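Local coordinates for chitin deacetylase 1 (Bombyx mori, PDB 5ZNT), which hydrolyses the N-acetamido groups of N-acetylglucosamine residues in chitin, giving chitosan and acetate, as a zinc-dependent carbohydrate esterase of family 4, at residues Ala33-Gln38 / His257-Arg262; Val212-Leu216 / Pro264-Tyr268; Asp23-Pro28 / Pro179-Pro183. All coordinates share one frame; numbering follows the deposited sequence.

Contact 1: Ala33-Gln38 / His257-Arg262; sequences ARDVPQ and HYEQNR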
loop_
_atom_site.group_PDB
_atom_site.type_symbol
_atom_site.label_atom_id
_atom_site.label_comp_id
_atom_site.label_asym_id
_atom_site.label_seq_id
_atom_site.Cartn_x
_atom_site.Cartn_y
_atom_site.Cartn_z
ATOM N N ALA A 33 17.808 5.598 16.226
ATOM C CA ALA A 33 17.618 5.745 14.783
ATOM C C ALA A 33 18.757 5.107 13.990
ATOM O O ALA A 33 18.519 4.465 12.957
ATOM C CB ALA A 33 17.473 7.226 14.423
ATOM N N ARG A 34 20.004 5.250 14.460
ATOM C CA ARG A 34 21.131 4.720 13.696
ATOM C C ARG A 34 21.128 3.193 13.630
ATOM O O ARG A 34 21.805 2.621 12.770
ATOM C CB ARG A 34 22.461 5.227 14.283
ATOM C CG ARG A 34 22.941 4.425 15.483
ATOM C CD ARG A 34 24.054 5.135 16.259
ATOM N NE ARG A 34 23.508 5.972 17.328
ATOM C CZ ARG A 34 23.472 5.628 18.613
ATOM N NH1 ARG A 34 23.948 4.451 19.006
ATOM N NH2 ARG A 34 22.943 6.459 19.505
ATOM N N ASP A 35 20.379 2.513 14.495
ATOM C CA ASP A 35 20.297 1.056 14.440
ATOM C C ASP A 35 19.025 0.545 13.769
ATOM O O ASP A 35 18.835 -0.670 13.678
ATOM C CB ASP A 35 20.396 0.461 15.847
ATOM C CG ASP A 35 21.754 0.717 16.498
ATOM O OD1 ASP A 35 22.788 0.629 15.798
ATOM O OD2 ASP A 35 21.774 1.012 17.706
ATOM N N VAL A 36 18.165 1.434 13.292
ATOM C CA VAL A 36 16.881 1.069 12.683
ATOM C C VAL A 36 17.064 0.866 11.181
ATOM O O VAL A 36 17.561 1.769 10.501
ATOM C CB VAL A 36 15.822 2.152 12.980
ATOM C CG1 VAL A 36 14.520 1.923 12.184
ATOM C CG2 VAL A 36 15.544 2.227 14.498
ATOM N N PRO A 37 16.673 -0.280 10.616
ATOM C CA PRO A 37 16.668 -0.418 9.148
ATOM C C PRO A 37 15.700 0.588 8.531
ATOM O O PRO A 37 14.577 0.766 9.014
ATOM C CB PRO A 37 16.179 -1.854 8.915
ATOM C CG PRO A 37 16.084 -2.493 10.263
ATOM C CD PRO A 37 15.990 -1.396 11.278
ATOM N N GLN A 38 16.147 1.266 7.486
ATOM C CA GLN A 38 15.293 2.198 6.758
ATOM C C GLN A 38 14.385 1.394 5.829
ATOM O O GLN A 38 14.842 0.839 4.829
ATOM C CB GLN A 38 16.135 3.187 5.963
ATOM C CG GLN A 38 15.310 4.185 5.147
ATOM C CD GLN A 38 14.363 5.019 6.024
ATOM O OE1 GLN A 38 14.809 5.885 6.787
ATOM N NE2 GLN A 38 13.047 4.778 5.895
ATOM N N HIS A 257 13.995 10.971 5.720
ATOM C CA HIS A 257 13.664 9.873 6.618
ATOM C C HIS A 257 14.923 9.283 7.252
ATOM O O HIS A 257 14.992 9.097 8.474
ATOM C CB HIS A 257 12.889 8.791 5.852
ATOM C CG HIS A 257 11.484 9.185 5.505
ATOM N ND1 HIS A 257 10.386 8.490 5.964
ATOM C CD2 HIS A 257 11.001 10.200 4.750
ATOM C CE1 HIS A 257 9.282 9.070 5.520
ATOM N NE2 HIS A 257 9.626 10.103 4.772
ATOM N N TYR A 258 15.922 8.978 6.419
ATOM C CA TYR A 258 17.097 8.246 6.879
ATOM C C TYR A 258 17.890 9.036 7.914
ATOM O O TYR A 258 18.453 8.440 8.839
ATOM C CB TYR A 258 17.977 7.911 5.686
ATOM C CG TYR A 258 19.188 7.059 5.974
ATOM C CD1 TYR A 258 19.068 5.688 6.147
ATOM C CD2 TYR A 258 20.462 7.625 6.025
ATOM C CE1 TYR A 258 20.176 4.894 6.380
ATOM C CE2 TYR A 258 21.590 6.844 6.270
ATOM C CZ TYR A 258 21.436 5.480 6.449
ATOM O OH TYR A 258 22.518 4.676 6.678
ATOM N N GLU A 259 17.934 10.364 7.781
ATOM C CA GLU A 259 18.703 11.211 8.687
ATOM C C GLU A 259 17.898 11.680 9.891
ATOM O O GLU A 259 18.457 12.370 10.746
ATOM C CB GLU A 259 19.260 12.447 7.957
ATOM C CG GLU A 259 19.942 12.200 6.602
ATOM C CD GLU A 259 21.371 11.679 6.685
ATOM O OE1 GLU A 259 21.762 11.149 7.750
ATOM O OE2 GLU A 259 22.098 11.768 5.659
ATOM N N GLN A 260 16.610 11.342 9.988
ATOM C CA GLN A 260 15.849 11.741 11.175
ATOM C C GLN A 260 15.432 10.523 11.988
ATOM O O GLN A 260 16.268 9.902 12.649
ATOM C CB GLN A 260 14.631 12.591 10.789
ATOM C CG GLN A 260 15.037 13.905 10.110
ATOM C CD GLN A 260 13.893 14.859 9.838
ATOM O OE1 GLN A 260 13.434 15.573 10.739
ATOM N NE2 GLN A 260 13.443 14.909 8.578
ATOM N N ASN A 261 14.151 10.156 11.960
ATOM C CA ASN A 261 13.669 9.054 12.781
ATOM C C ASN A 261 13.539 7.740 12.009
ATOM O O ASN A 261 12.999 6.768 12.550
ATOM C CB ASN A 261 12.326 9.427 13.415
ATOM C CG ASN A 261 11.248 9.683 12.379
ATOM O OD1 ASN A 261 11.539 9.802 11.186
ATOM N ND2 ASN A 261 10.000 9.798 12.829
ATOM N N ARG A 262 14.021 7.687 10.773
ATOM C CA ARG A 262 13.928 6.483 9.929
ATOM C C ARG A 262 12.499 5.945 9.823
ATOM O O ARG A 262 12.282 4.731 9.753
ATOM C CB ARG A 262 14.869 5.387 10.423
ATOM C CG ARG A 262 16.308 5.869 10.450
ATOM C CD ARG A 262 17.236 4.887 9.839
ATOM N NE ARG A 262 18.556 5.482 9.677
ATOM C CZ ARG A 262 19.689 4.817 9.860
ATOM N NH1 ARG A 262 19.644 3.531 10.202
ATOM N NH2 ARG A 262 20.861 5.434 9.703
HETATM O O HOH W 1 22.713 2.629 10.173
HETATM O O HOH W 2 12.221 2.236 8.629
#
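Ala33 meets the 257-262 segment with both its methyl and carbonyl: CB lies 3.4 Å from Gln260 O, while Ala33 O sits over one face of the Arg262 guanidinium. That oxygen is 3.1 Å from Arg262 NH1, but at too poor an angle for a hydrogen bond, and accepts from Val36 N within its own 3-10 turn. Water 1 donates to Arg34 O and accepts from Arg262 NH1. Val36 O takes the direct bond, 2.7 Å from Arg262 NH1 and 160° at the hydrogen, close to the guanidinium plane. A second in-plane bond, Arg262 NE to Tyr258 O (3.1 Å, 172°), fixes the group's rotation, and the Tyr258 ring rim lies against the face opposite Ala33 O. A methionine in place of Arg262 would probably leave Val36 O and Tyr258 O without these donors and the turn less firmly tied to the helix end. Gln38 CB lies in plane at the Tyr258 ring edge, 3.9 Å from CD1. An extended chi1 and a bend at chi2 (59°) carry Gln38 OE1 among the backbone atoms of 257-262, 3.3 Å from Tyr258 CA but badly angled for a bond to Tyr258 N, while NE2 bonds to Ala263 O. The contact joins the loop leading into strand 38-45 of the deacetylase domain to the C-terminal end of helix 243-258; Trp309 of helix 303-311 packs on Val36, and Tyr258 OH bonds to Asp297.

Contact 2: Val212-Leu216 / Pro264-Tyr268; sequences VMNEL and PLGLY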
loop_
_atom_site.group_PDB
_atom_site.type_symbol
_atom_site.label_atom_id
_atom_site.label_comp_id
_atom_site.label_asym_id
_atom_site.label_seq_id
_atom_site.Cartn_x
_atom_site.Cartn_y
_atom_site.Cartn_z
ATOM N N VAL A 212 0.427 5.162 7.589
ATOM C CA VAL A 212 0.163 6.551 7.252
ATOM C C VAL A 212 0.974 6.951 6.035
ATOM O O VAL A 212 2.107 6.491 5.828
ATOM C CB VAL A 212 0.462 7.452 8.471
ATOM C CG1 VAL A 212 1.944 7.351 8.902
ATOM C CG2 VAL A 212 0.063 8.896 8.209
ATOM N N MET A 213 0.386 7.798 5.201
ATOM C CA MET A 213 1.003 8.232 3.950
ATOM C C MET A 213 1.605 9.611 4.201
ATOM O O MET A 213 0.932 10.632 4.080
ATOM C CB MET A 213 -0.021 8.246 2.814
ATOM C CG MET A 213 -0.628 6.855 2.518
ATOM S SD MET A 213 -1.958 6.897 1.258
ATOM C CE MET A 213 -1.049 7.235 -0.235
ATOM N N ASN A 214 2.892 9.631 4.567
ATOM C CA ASN A 214 3.600 10.896 4.733
ATOM C C ASN A 214 3.736 11.595 3.395
ATOM O O ASN A 214 4.205 11.000 2.424
ATOM C CB ASN A 214 4.995 10.664 5.316
ATOM C CG ASN A 214 4.963 10.239 6.752
ATOM O OD1 ASN A 214 4.693 11.048 7.640
ATOM N ND2 ASN A 214 5.252 8.962 7.004
ATOM N N GLU A 215 3.360 12.871 3.343
ATOM C CA GLU A 215 3.633 13.642 2.141
ATOM C C GLU A 215 5.135 13.742 1.919
ATOM O O GLU A 215 5.921 13.778 2.865
ATOM C CB GLU A 215 3.045 15.046 2.250
ATOM C CG GLU A 215 1.532 15.092 2.163
ATOM C CD GLU A 215 1.032 16.530 2.126
ATOM O OE1 GLU A 215 1.687 17.403 2.744
ATOM O OE2 GLU A 215 0.004 16.778 1.479
ATOM N N LEU A 216 5.532 13.769 0.658
ATOM C CA LEU A 216 6.923 13.968 0.310
ATOM C C LEU A 216 7.150 15.447 -0.006
ATOM O O LEU A 216 6.224 16.164 -0.391
ATOM C CB LEU A 216 7.320 13.089 -0.881
ATOM C CG LEU A 216 7.775 11.632 -0.606
ATOM C CD1 LEU A 216 6.962 10.923 0.424
ATOM C CD2 LEU A 216 7.764 10.826 -1.907
ATOM N N PRO A 264 9.359 4.642 8.028
ATOM C CA PRO A 264 9.209 4.034 6.701
ATOM C C PRO A 264 8.875 5.087 5.653
ATOM O O PRO A 264 8.074 5.999 5.885
ATOM C CB PRO A 264 8.071 3.026 6.898
ATOM C CG PRO A 264 8.206 2.606 8.366
ATOM C CD PRO A 264 8.650 3.900 9.089
ATOM N N LEU A 265 9.568 5.014 4.530
ATOM C CA LEU A 265 9.366 5.943 3.427
ATOM C C LEU A 265 8.417 5.307 2.407
ATOM O O LEU A 265 8.711 4.241 1.858
ATOM C CB LEU A 265 10.700 6.263 2.765
ATOM C CG LEU A 265 10.685 6.987 1.415
ATOM C CD1 LEU A 265 10.197 8.416 1.563
ATOM C CD2 LEU A 265 12.079 6.960 0.792
ATOM N N GLY A 266 7.286 5.965 2.135
ATOM C CA GLY A 266 6.303 5.433 1.207
ATOM C C GLY A 266 6.443 6.056 -0.143
ATOM O O GLY A 266 6.316 7.274 -0.305
ATOM N N LEU A 267 6.701 5.224 -1.177
ATOM C CA LEU A 267 6.781 5.651 -2.567
ATOM C C LEU A 267 5.579 5.059 -3.309
ATOM O O LEU A 267 5.582 3.886 -3.713
ATOM C CB LEU A 267 8.108 5.238 -3.195
ATOM C CG LEU A 267 9.341 5.728 -2.408
ATOM C CD1 LEU A 267 10.620 5.198 -3.103
ATOM C CD2 LEU A 267 9.345 7.267 -2.340
ATOM N N TYR A 268 4.548 5.869 -3.486
ATOM C CA TYR A 268 3.231 5.377 -3.890
ATOM C C TYR A 268 3.001 5.725 -5.353
ATOM O O TYR A 268 2.832 6.896 -5.693
ATOM C CB TYR A 268 2.145 5.981 -3.006
ATOM C CG TYR A 268 2.432 5.898 -1.522
ATOM C CD1 TYR A 268 2.692 4.675 -0.916
ATOM C CD2 TYR A 268 2.427 7.035 -0.728
ATOM C CE1 TYR A 268 2.902 4.577 0.450
ATOM C CE2 TYR A 268 2.667 6.953 0.635
ATOM C CZ TYR A 268 2.903 5.725 1.217
ATOM O OH TYR A 268 3.125 5.645 2.577
HETATM O O HOH W 3 4.737 7.469 4.465
HETATM O O HOH W 4 5.567 8.510 2.168
#
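A Met-aromatic contact, Met213 on Tyr268, joins strands 209-214 and 265-270 of the deacetylase part of a longer protein, the distorted (beta/alpha) barrel of the carbohydrate esterase 4 family. Met213 CE lies over the tyrosine face, 4.0 Å from the centroid of the Tyr268 ring and 30° off its normal, a CH-pi geometry. Met213 SD stands farther above the same ring, 5.0 Å from its centroid. The bend at chi3 (71°) brings Met213 CE within 3.5 Å of Tyr268 CD2. No direct hydrogen bond crosses; two waters bridge the segments. Water 3 is bonded to Val212 O, Asn214 N, Asn214 ND2 and Tyr268 OH, and water 4 donates to Asn214 O and Gly266 O; Asn214 OD1 accepts from Leu181 N. Lacking a side chain, Gly266 lets the Tyr268 ring lie against its backbone: Gly266 C is over the ring centre, on the face opposite Met213 CE, and a CB would clash with Tyr268 OH (1.9 Å). Leu216 closes the other end, with CD2 3.9 Å from Leu267 CD2 and CD1 4.2 Å from Leu265 CD1. Around this buried junction, Arg146 makes a cation-pi contact with Tyr268, Thr41 and Thr43 of strand 38-45 touch its side chain, and Phe249 of helix 243-258 packs on Leu216.

Contact 3: Asp23-Pro28 / Pro179-Pro183; sequences DGTVIP and PPLWP. Unlike the reference sequence in segment 179-183: Pro180 (reference Arg), Trp182 (reference Cys).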
loop_
_atom_site.group_PDB
_atom_site.type_symbol
_atom_site.label_atom_id
_atom_site.label_comp_id
_atom_site.label_asym_id
_atom_site.label_seq_id
_atom_site.Cartn_x
_atom_site.Cartn_y
_atom_site.Cartn_z
ATOM N N ASP A 23 3.293 12.430 19.164
ATOM C CA ASP A 23 3.268 13.077 17.855
ATOM C C ASP A 23 3.523 12.120 16.688
ATOM O O ASP A 23 3.687 12.578 15.551
ATOM C CB ASP A 23 4.278 14.225 17.812
ATOM C CG ASP A 23 5.706 13.761 18.025
ATOM O OD1 ASP A 23 5.948 12.540 18.164
ATOM O OD2 ASP A 23 6.593 14.636 18.075
ATOM N N GLY A 24 3.562 10.814 16.930
ATOM C CA GLY A 24 3.755 9.894 15.828
ATOM C C GLY A 24 5.166 9.810 15.286
ATOM O O GLY A 24 5.358 9.181 14.242
ATOM N N THR A 25 6.170 10.418 15.956
ATOM C CA THR A 25 7.545 10.399 15.462
ATOM C C THR A 25 8.471 9.444 16.200
ATOM O O THR A 25 9.599 9.233 15.743
ATOM C CB THR A 25 8.175 11.803 15.513
ATOM O OG1 THR A 25 8.228 12.260 16.872
ATOM C CG2 THR A 25 7.381 12.785 14.676
ATOM N N VAL A 26 8.034 8.849 17.300
ATOM C CA VAL A 26 8.892 7.984 18.103
ATOM C C VAL A 26 9.052 6.627 17.427
ATOM O O VAL A 26 8.097 6.069 16.871
ATOM C CB VAL A 26 8.320 7.840 19.524
ATOM C CG1 VAL A 26 9.149 6.849 20.358
ATOM C CG2 VAL A 26 8.215 9.217 20.193
ATOM N N ILE A 27 10.264 6.088 17.483
ATOM C CA ILE A 27 10.594 4.795 16.896
ATOM C C ILE A 27 10.051 3.674 17.776
ATOM O O ILE A 27 10.179 3.737 19.008
ATOM C CB ILE A 27 12.112 4.681 16.690
ATOM C CG1 ILE A 27 12.601 5.796 15.773
ATOM C CG2 ILE A 27 12.494 3.312 16.173
ATOM C CD1 ILE A 27 14.139 5.873 15.660
ATOM N N PRO A 28 9.415 2.652 17.194
ATOM C CA PRO A 28 8.982 1.499 17.992
ATOM C C PRO A 28 10.127 0.905 18.800
ATOM O O PRO A 28 11.278 0.878 18.358
ATOM C CB PRO A 28 8.463 0.513 16.936
ATOM C CG PRO A 28 7.991 1.413 15.806
ATOM C CD PRO A 28 8.928 2.594 15.801
ATOM N N PRO A 179 10.394 15.497 11.944
ATOM C CA PRO A 179 10.513 14.275 11.140
ATOM C C PRO A 179 9.155 13.755 10.623
ATOM O O PRO A 179 8.111 14.199 11.117
ATOM C CB PRO A 179 11.156 13.286 12.116
ATOM C CG PRO A 179 10.685 13.728 13.464
ATOM C CD PRO A 179 10.521 15.235 13.389
ATOM N N PRO A 180 9.179 12.863 9.631
ATOM C CA PRO A 180 7.936 12.199 9.192
ATOM C C PRO A 180 7.442 11.231 10.255
ATOM O O PRO A 180 8.096 10.996 11.277
ATOM C CB PRO A 180 8.351 11.469 7.911
ATOM C CG PRO A 180 9.836 11.203 8.112
ATOM C CD PRO A 180 10.352 12.430 8.848
ATOM N N LEU A 181 6.267 10.642 10.004
ATOM C CA LEU A 181 5.563 9.868 11.023
ATOM C C LEU A 181 5.723 8.370 10.786
ATOM O O LEU A 181 5.743 7.910 9.640
ATOM C CB LEU A 181 4.073 10.237 11.056
ATOM C CG LEU A 181 3.650 11.447 11.904
ATOM C CD1 LEU A 181 4.382 12.708 11.482
ATOM C CD2 LEU A 181 2.138 11.674 11.839
ATOM N N TRP A 182 5.852 7.615 11.883
ATOM C CA TRP A 182 5.770 6.164 11.882
ATOM C C TRP A 182 4.302 5.737 11.790
ATOM O O TRP A 182 3.406 6.497 12.180
ATOM C CB TRP A 182 6.400 5.592 13.161
ATOM C CG TRP A 182 7.893 5.497 13.067
ATOM C CD1 TRP A 182 8.805 6.520 13.224
ATOM C CD2 TRP A 182 8.655 4.323 12.749
ATOM N NE1 TRP A 182 10.087 6.037 13.034
ATOM C CE2 TRP A 182 10.019 4.694 12.753
ATOM C CE3 TRP A 182 8.314 2.983 12.497
ATOM C CZ2 TRP A 182 11.039 3.785 12.478
ATOM C CZ3 TRP A 182 9.333 2.081 12.219
ATOM C CH2 TRP A 182 10.679 2.486 12.222
ATOM N N PRO A 183 4.028 4.528 11.287
ATOM C CA PRO A 183 2.655 3.999 11.359
ATOM C C PRO A 183 2.142 4.055 12.789
ATOM O O PRO A 183 2.921 4.100 13.748
ATOM C CB PRO A 183 2.790 2.546 10.880
ATOM C CG PRO A 183 4.005 2.556 9.992
ATOM C CD PRO A 183 4.948 3.607 10.588
#
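Trp182 and Gly24 join two irregular loops, one of which carries an Asx turn at Asp23. The backbone link is a single hydrogen bond, Trp182 N to Gly24 O, at 2.9 Å and 150° at the hydrogen. Its donor stands nearly in line with the carbonyl (C=O...N angle 177°). The same oxygen has a CA-H...O contact with Leu181 CA at 3.3 Å. Gly24 has a positive phi, which favours glycine, and a CB there would press on Leu181 CG.

The aromatic part is made by the indole, which receives aliphatic groups over one face. Pro28 CD stands 3.5 Å from the centroid of the Trp182 six-membered ring, close to the normal, and Ile27 CA stands 4.2 Å from the centroid of its five-membered ring; both are CH-pi contacts. Ile27 CG2 adds an apolar touch on Trp182 CZ2. Trp182, which departs from the reference cysteine, bonds through NE1 to Asn261 O, and its ring also meets Trp309 of helix 303-311.

Apolar packing continues at the other end, where Thr25 CG2 lies 3.6 Å from Pro179 CG, the two side chains crossing at about a right angle. With OG1 placed between the backbone N and the carbonyl carbon (chi1 62°), Thr25 can direct its methyl to the proline and its hydroxyl to Asp23. Both Thr25 donors reach Asp23 OD1 from the same face of the carboxylate: OG1 at 2.6 Å and the backbone N, which closes the Asx turn, at 3.1 Å.

In the fold
Asn261 ties contacts 1 and 3, whose centres lie about 11 Å apart: its ND2 is 2.7 Å from Pro180 O and 3.0 Å from Thr25 O, so one amide reaches both loops of contact 3. Contact 3 meets contact 2, about 12 Å away between centres, through Asn214 OD1, 2.9 Å from Leu181 N. Contacts 1 and 2 have centres about 15 Å apart and share packing of His257 on Pro264 and Leu265. Contacts 1 and 3 lie away from the catalytic zinc. Contact 2 is nearer, the Met213 side chain being about 10 Å from the zinc ion and about 8 Å from the side chain of its ligand His101.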